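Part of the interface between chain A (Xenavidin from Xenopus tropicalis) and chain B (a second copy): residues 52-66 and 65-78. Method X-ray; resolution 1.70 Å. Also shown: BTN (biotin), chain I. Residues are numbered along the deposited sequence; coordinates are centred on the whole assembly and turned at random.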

# COMPACT_ATOMS: atom_id res chain seq x y z
N THR A 52 -4.27 -18.87 7.68
CA THR A 52 -5.46 -19.38 6.99
C THR A 52 -5.72 -18.49 5.78
O THR A 52 -5.45 -17.29 5.82
CB THR A 52 -6.72 -19.39 7.90
OG1 THR A 52 -7.81 -20.05 7.21
CG2 THR A 52 -7.14 -18.00 8.31
N GLY A 53 -6.23 -19.06 4.70
CA GLY A 53 -6.46 -18.26 3.50
C GLY A 53 -7.15 -19.04 2.42
O GLY A 53 -7.73 -20.11 2.70
N TYR A 54 -7.09 -18.50 1.20
CA TYR A 54 -7.70 -19.14 0.03
C TYR A 54 -6.85 -18.96 -1.20
O TYR A 54 -6.18 -17.92 -1.35
CB TYR A 54 -9.03 -18.49 -0.35
CG TYR A 54 -10.11 -18.51 0.66
CD1 TYR A 54 -10.95 -19.62 0.78
CD2 TYR A 54 -10.34 -17.40 1.46
CE1 TYR A 54 -11.99 -19.63 1.73
CE2 TYR A 54 -11.34 -17.40 2.37
CZ TYR A 54 -12.16 -18.48 2.50
OH TYR A 54 -13.14 -18.40 3.44
N GLN A 55 -6.92 -19.94 -2.10
CA GLN A 55 -6.44 -19.75 -3.45
C GLN A 55 -7.56 -19.99 -4.46
O GLN A 55 -8.48 -20.81 -4.24
CB GLN A 55 -5.26 -20.68 -3.74
CG GLN A 55 -5.63 -22.14 -3.95
CD GLN A 55 -4.54 -22.89 -4.70
OE1 GLN A 55 -3.71 -23.55 -4.08
NE2 GLN A 55 -4.52 -22.76 -6.04
N LYS A 56 -7.45 -19.28 -5.58
CA LYS A 56 -8.27 -19.57 -6.75
C LYS A 56 -7.95 -20.93 -7.36
O LYS A 56 -6.86 -21.47 -7.15
CB LYS A 56 -8.05 -18.46 -7.81
CG LYS A 56 -9.26 -17.55 -8.06
CD LYS A 56 -9.75 -16.86 -6.79
CE LYS A 56 -11.22 -16.45 -6.93
NZ LYS A 56 -11.73 -15.71 -5.70
N LEU A 57 -8.90 -21.48 -8.12
CA LEU A 57 -8.76 -22.84 -8.65
C LEU A 57 -8.41 -22.83 -10.13
O LEU A 57 -8.49 -23.86 -10.77
CB LEU A 57 -10.05 -23.63 -8.45
CG LEU A 57 -10.57 -23.79 -7.01
CD1 LEU A 57 -11.82 -24.68 -7.01
CD2 LEU A 57 -9.48 -24.38 -6.11
N THR A 58 -8.06 -21.66 -10.64
CA THR A 58 -7.76 -21.45 -12.06
C THR A 58 -6.25 -21.56 -12.34
O THR A 58 -5.46 -21.64 -11.40
CB THR A 58 -8.25 -20.06 -12.48
OG1 THR A 58 -7.85 -19.12 -11.49
CG2 THR A 58 -9.77 -20.02 -12.57
N GLU A 59 -5.87 -21.63 -13.63
CA GLU A 59 -4.47 -21.54 -14.04
C GLU A 59 -3.88 -20.19 -13.53
O GLU A 59 -4.53 -19.13 -13.61
CB GLU A 59 -4.30 -21.71 -15.58
CG GLU A 59 -5.64 -21.94 -16.37
CD GLU A 59 -5.41 -22.41 -17.83
OE1 GLU A 59 -6.34 -22.25 -18.67
OE2 GLU A 59 -4.30 -22.94 -18.13
N LYS A 60 -2.66 -20.25 -12.99
CA LYS A 60 -1.95 -19.10 -12.39
C LYS A 60 -2.79 -18.43 -11.26
O LYS A 60 -3.20 -17.27 -11.35
CB LYS A 60 -1.56 -18.07 -13.47
CG LYS A 60 -0.65 -18.63 -14.59
CD LYS A 60 -0.73 -17.77 -15.83
CE LYS A 60 -2.06 -17.95 -16.55
NZ LYS A 60 -1.95 -17.60 -17.99
N PRO A 61 -3.04 -19.18 -10.18
CA PRO A 61 -4.03 -18.71 -9.21
C PRO A 61 -3.62 -17.49 -8.40
O PRO A 61 -2.48 -17.39 -7.95
CB PRO A 61 -4.16 -19.89 -8.25
CG PRO A 61 -2.83 -20.59 -8.35
CD PRO A 61 -2.49 -20.49 -9.81
N THR A 62 -4.58 -16.59 -8.19
CA THR A 62 -4.47 -15.60 -7.13
C THR A 62 -4.73 -16.27 -5.77
O THR A 62 -5.29 -17.40 -5.69
CB THR A 62 -5.50 -14.46 -7.35
OG1 THR A 62 -6.80 -15.05 -7.49
CG2 THR A 62 -5.16 -13.67 -8.60
N PHE A 63 -4.35 -15.60 -4.69
CA PHE A 63 -4.52 -16.18 -3.36
C PHE A 63 -4.32 -15.07 -2.34
O PHE A 63 -3.83 -13.97 -2.65
CB PHE A 63 -3.50 -17.33 -3.09
CG PHE A 63 -2.06 -16.87 -3.20
CD1 PHE A 63 -1.42 -16.30 -2.10
CD2 PHE A 63 -1.39 -16.98 -4.41
CE1 PHE A 63 -0.09 -15.80 -2.24
CE2 PHE A 63 -0.07 -16.49 -4.55
CZ PHE A 63 0.57 -15.93 -3.46
N GLY A 64 -4.70 -15.37 -1.10
CA GLY A 64 -4.48 -14.44 0.01
C GLY A 64 -4.48 -15.25 1.28
O GLY A 64 -5.08 -16.34 1.35
N PHE A 65 -3.79 -14.74 2.30
CA PHE A 65 -3.84 -15.37 3.61
C PHE A 65 -3.45 -14.40 4.72
O PHE A 65 -2.85 -13.35 4.47
CB PHE A 65 -2.95 -16.63 3.68
CG PHE A 65 -1.48 -16.38 3.39
CD1 PHE A 65 -0.60 -16.08 4.42
CD2 PHE A 65 -0.99 -16.50 2.09
CE1 PHE A 65 0.80 -15.88 4.15
CE2 PHE A 65 0.37 -16.30 1.80
CZ PHE A 65 1.26 -15.99 2.84
N THR A 66 -3.82 -14.79 5.94
CA THR A 66 -3.52 -14.02 7.15
C THR A 66 -2.63 -14.85 8.06
O THR A 66 -2.94 -16.07 8.29
CB THR A 66 -4.85 -13.74 7.93
OG1 THR A 66 -5.77 -13.03 7.11
CG2 THR A 66 -4.61 -12.90 9.21
C11 BTN I . -13.77 -7.91 -7.94
O11 BTN I . -13.07 -8.65 -8.68
O12 BTN I . -14.33 -6.90 -8.41
C10 BTN I . -14.00 -8.30 -6.47
C9 BTN I . -14.70 -7.24 -5.59
C8 BTN I . -13.70 -6.18 -5.07
C7 BTN I . -14.38 -5.22 -4.10
C2 BTN I . -13.40 -4.30 -3.34
S1 BTN I . -12.49 -5.08 -2.11
C6 BTN I . -11.95 -3.42 -1.55
C5 BTN I . -13.15 -2.50 -1.63
N1 BTN I . -13.93 -2.58 -0.38
C3 BTN I . -15.11 -3.10 -0.67
O3 BTN I . -16.12 -3.26 0.27
N2 BTN I . -15.30 -3.42 -1.97
C4 BTN I . -14.08 -3.08 -2.70
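Chain B, residues 65-78: FTVHWAFSDSITVW

Each stretch is a pair of antiparallel strands joined by a loop. In chain A the strands cover 52-55 and 62-66; in chain B one includes 65-67 and the other 75-78. All four extend beyond the stretches or begin before them, apart from the ends that face the loops. Backbone hydrogen bonds hold each pair together. Y54(A) N to G64(A) O and G64(A) N to Y54(A) O are both 3.0 Å. In chain B, F65(B) N to W78(B) O and W78(B) N to F65(B) O are also 3.0 Å. The pair V67(B) and T76(B) is less even: V67(B) N to T76(B) O is 2.9 Å, while T76(B) N to V67(B) O is a weak bond of 3.5 Å.

The two hairpins pack face to face, and no backbone-to-backbone hydrogen bond links them. Strand 65-68 of chain B runs nearly antiparallel to strand 62-66 of chain A. Their axes come within 5.9 Å, with a signed crossing angle of -153°. The same chain B strand runs roughly parallel to strand 52-55, crossing at 24° with a closest approach of 6.9 Å. Strand 75-78 follows 62-66 in the same direction, at 19° and 6.5 Å. In the register, CA of G64(A) lies 5.9 Å from CA of T66(B), CA of F63(A) 6.0 Å from CA of I75(B), and CA of Y54(A) 6.3 Å from CA of H68(B).

G64(A) leaves room for chain B. A CB here would point toward chain B and come 2.8 Å from both I75(B) CG2 and V77(B) CG1, a clash with each. Without it, I75(B) CG2 approaches G64(A) N to 3.7 Å, and V77(B) CG1 approaches G64(A) CA to 4.0 Å.

Y54(A) and H68(B) both point across the contact. Their rings meet obliquely, with planes at 34° and centroids 4.9 Å apart. H68(B) CB sits over the face of the tyrosine ring, 3.5 Å from its centroid. In return, Y54(A) CB lies over the imidazole, 4.2 Å from that centroid. T66(B) O lies at the edge of the tyrosine ring, 3.5 Å from Y54(A) CE2.

K56(A) starts sideways, but its end reaches chain B. Its NZ donates three hydrogen bonds: to S74(B) O at 2.8 Å, to W69(B) O at 2.9 Å and to H68(B) ND1 at 2.9 Å. The ammonium group thus ties together both ends of the chain B loop. Nearby, T62(A) OG1 donates to D73(B) O at 2.7 Å.

At the other end, T66(A) and T66(B) face each other, with their OG1 atoms 4.1 Å apart. A water bridges them. It accepts from T66(A) OG1 at 2.9 Å and from T66(B) OG1 at 2.8 Å, and donates to T52(A) O at 2.8 Å.

The chain B loop also holds biotin. S72(B) OG and S74(B) OG donate to BTN O11 at 2.8 and 2.9 Å, and the W69(B) ring has BTN C9 over one face.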

# COMPACT_ATOMS: atom_id res chain seq x y z
N PHE B 65 -8.26 -10.63 7.47
CA PHE B 65 -9.03 -11.70 6.80
C PHE B 65 -8.88 -11.63 5.30
O PHE B 65 -8.51 -10.58 4.75
CB PHE B 65 -10.53 -11.68 7.20
CG PHE B 65 -11.27 -10.39 6.85
CD1 PHE B 65 -11.95 -10.26 5.65
CD2 PHE B 65 -11.33 -9.35 7.79
CE1 PHE B 65 -12.65 -9.06 5.36
CE2 PHE B 65 -12.00 -8.14 7.52
CZ PHE B 65 -12.66 -8.00 6.28
N THR B 66 -9.23 -12.73 4.65
CA THR B 66 -9.21 -12.83 3.18
C THR B 66 -10.61 -13.12 2.69
O THR B 66 -11.31 -13.98 3.28
CB THR B 66 -8.31 -14.02 2.74
OG1 THR B 66 -7.00 -13.90 3.30
CG2 THR B 66 -8.22 -14.13 1.22
N VAL B 67 -11.02 -12.46 1.60
CA VAL B 67 -12.29 -12.77 0.93
C VAL B 67 -12.03 -13.47 -0.39
O VAL B 67 -11.27 -12.99 -1.20
CB VAL B 67 -13.20 -11.53 0.73
CG1 VAL B 67 -14.45 -11.91 -0.10
CG2 VAL B 67 -13.62 -10.90 2.12
N HIS B 68 -12.65 -14.63 -0.55
CA HIS B 68 -12.49 -15.48 -1.76
C HIS B 68 -13.66 -15.16 -2.69
O HIS B 68 -14.68 -15.84 -2.65
CB HIS B 68 -12.54 -16.93 -1.28
CG HIS B 68 -12.31 -17.98 -2.33
ND1 HIS B 68 -11.85 -17.70 -3.60
CD2 HIS B 68 -12.44 -19.33 -2.26
CE1 HIS B 68 -11.75 -18.83 -4.28
NE2 HIS B 68 -12.07 -19.83 -3.48
N TRP B 69 -13.52 -14.11 -3.50
CA TRP B 69 -14.66 -13.61 -4.27
C TRP B 69 -15.29 -14.73 -5.12
O TRP B 69 -14.59 -15.44 -5.87
CB TRP B 69 -14.23 -12.44 -5.17
CG TRP B 69 -13.68 -11.28 -4.38
CD1 TRP B 69 -12.38 -10.88 -4.31
CD2 TRP B 69 -14.43 -10.41 -3.49
NE1 TRP B 69 -12.27 -9.77 -3.47
CE2 TRP B 69 -13.51 -9.48 -2.95
CE3 TRP B 69 -15.79 -10.32 -3.13
CZ2 TRP B 69 -13.90 -8.45 -2.06
CZ3 TRP B 69 -16.17 -9.32 -2.23
CH2 TRP B 69 -15.21 -8.40 -1.70
N ALA B 70 -16.61 -14.88 -5.03
CA ALA B 70 -17.32 -15.99 -5.69
C ALA B 70 -17.66 -15.72 -7.15
O ALA B 70 -18.16 -16.61 -7.85
CB ALA B 70 -18.60 -16.34 -4.91
N PHE B 71 -17.38 -14.50 -7.63
CA PHE B 71 -17.89 -14.06 -8.92
C PHE B 71 -16.79 -13.48 -9.82
O PHE B 71 -17.10 -12.94 -10.91
CB PHE B 71 -18.99 -13.02 -8.72
CG PHE B 71 -18.53 -11.83 -7.91
CD1 PHE B 71 -17.99 -10.70 -8.54
CD2 PHE B 71 -18.61 -11.85 -6.52
CE1 PHE B 71 -17.54 -9.62 -7.78
CE2 PHE B 71 -18.18 -10.78 -5.77
CZ PHE B 71 -17.65 -9.65 -6.39
N SER B 72 -15.54 -13.55 -9.35
CA SER B 72 -14.38 -13.11 -10.12
C SER B 72 -13.15 -13.91 -9.71
O SER B 72 -13.20 -14.68 -8.76
CB SER B 72 -14.11 -11.61 -9.89
OG SER B 72 -13.44 -11.44 -8.65
N ASP B 73 -12.03 -13.71 -10.41
CA ASP B 73 -10.79 -14.42 -10.08
C ASP B 73 -9.89 -13.61 -9.14
O ASP B 73 -8.72 -13.91 -8.97
CB ASP B 73 -10.02 -14.83 -11.37
CG ASP B 73 -10.71 -15.94 -12.17
OD1 ASP B 73 -11.49 -16.77 -11.63
OD2 ASP B 73 -10.44 -16.01 -13.39
N SER B 74 -10.46 -12.58 -8.51
CA SER B 74 -9.73 -11.69 -7.57
C SER B 74 -9.70 -12.26 -6.16
O SER B 74 -10.46 -13.18 -5.82
CB SER B 74 -10.38 -10.30 -7.54
OG SER B 74 -10.36 -9.74 -8.83
N ILE B 75 -8.81 -11.72 -5.33
CA ILE B 75 -8.79 -11.97 -3.90
C ILE B 75 -8.58 -10.60 -3.23
O ILE B 75 -7.82 -9.77 -3.76
CB ILE B 75 -7.57 -12.86 -3.52
CG1 ILE B 75 -7.74 -14.30 -4.06
CG2 ILE B 75 -7.34 -12.86 -1.99
CD1 ILE B 75 -8.85 -15.18 -3.35
N THR B 76 -9.22 -10.36 -2.09
CA THR B 76 -8.90 -9.15 -1.30
C THR B 76 -8.55 -9.58 0.12
O THR B 76 -9.16 -10.52 0.64
CB THR B 76 -10.08 -8.13 -1.26
OG1 THR B 76 -10.44 -7.76 -2.59
CG2 THR B 76 -9.67 -6.87 -0.44
N VAL B 77 -7.56 -8.89 0.70
CA VAL B 77 -7.22 -9.05 2.12
C VAL B 77 -7.42 -7.71 2.82
O VAL B 77 -7.17 -6.66 2.20
CB VAL B 77 -5.79 -9.63 2.33
CG1 VAL B 77 -5.70 -11.10 1.79
CG2 VAL B 77 -4.70 -8.73 1.67
N TRP B 78 -7.89 -7.75 4.07
CA TRP B 78 -7.96 -6.57 4.93
C TRP B 78 -7.20 -6.84 6.20
O TRP B 78 -7.19 -7.97 6.71
CB TRP B 78 -9.40 -6.32 5.39
CG TRP B 78 -10.37 -5.72 4.36
CD1 TRP B 78 -10.82 -4.44 4.34
CD2 TRP B 78 -11.05 -6.42 3.33
NE1 TRP B 78 -11.77 -4.29 3.34
CE2 TRP B 78 -11.90 -5.49 2.69
CE3 TRP B 78 -11.02 -7.76 2.88
CZ2 TRP B 78 -12.75 -5.85 1.62
CZ3 TRP B 78 -11.85 -8.13 1.80
CH2 TRP B 78 -12.70 -7.16 1.18
O HOH W 1 -7.21 -15.10 5.78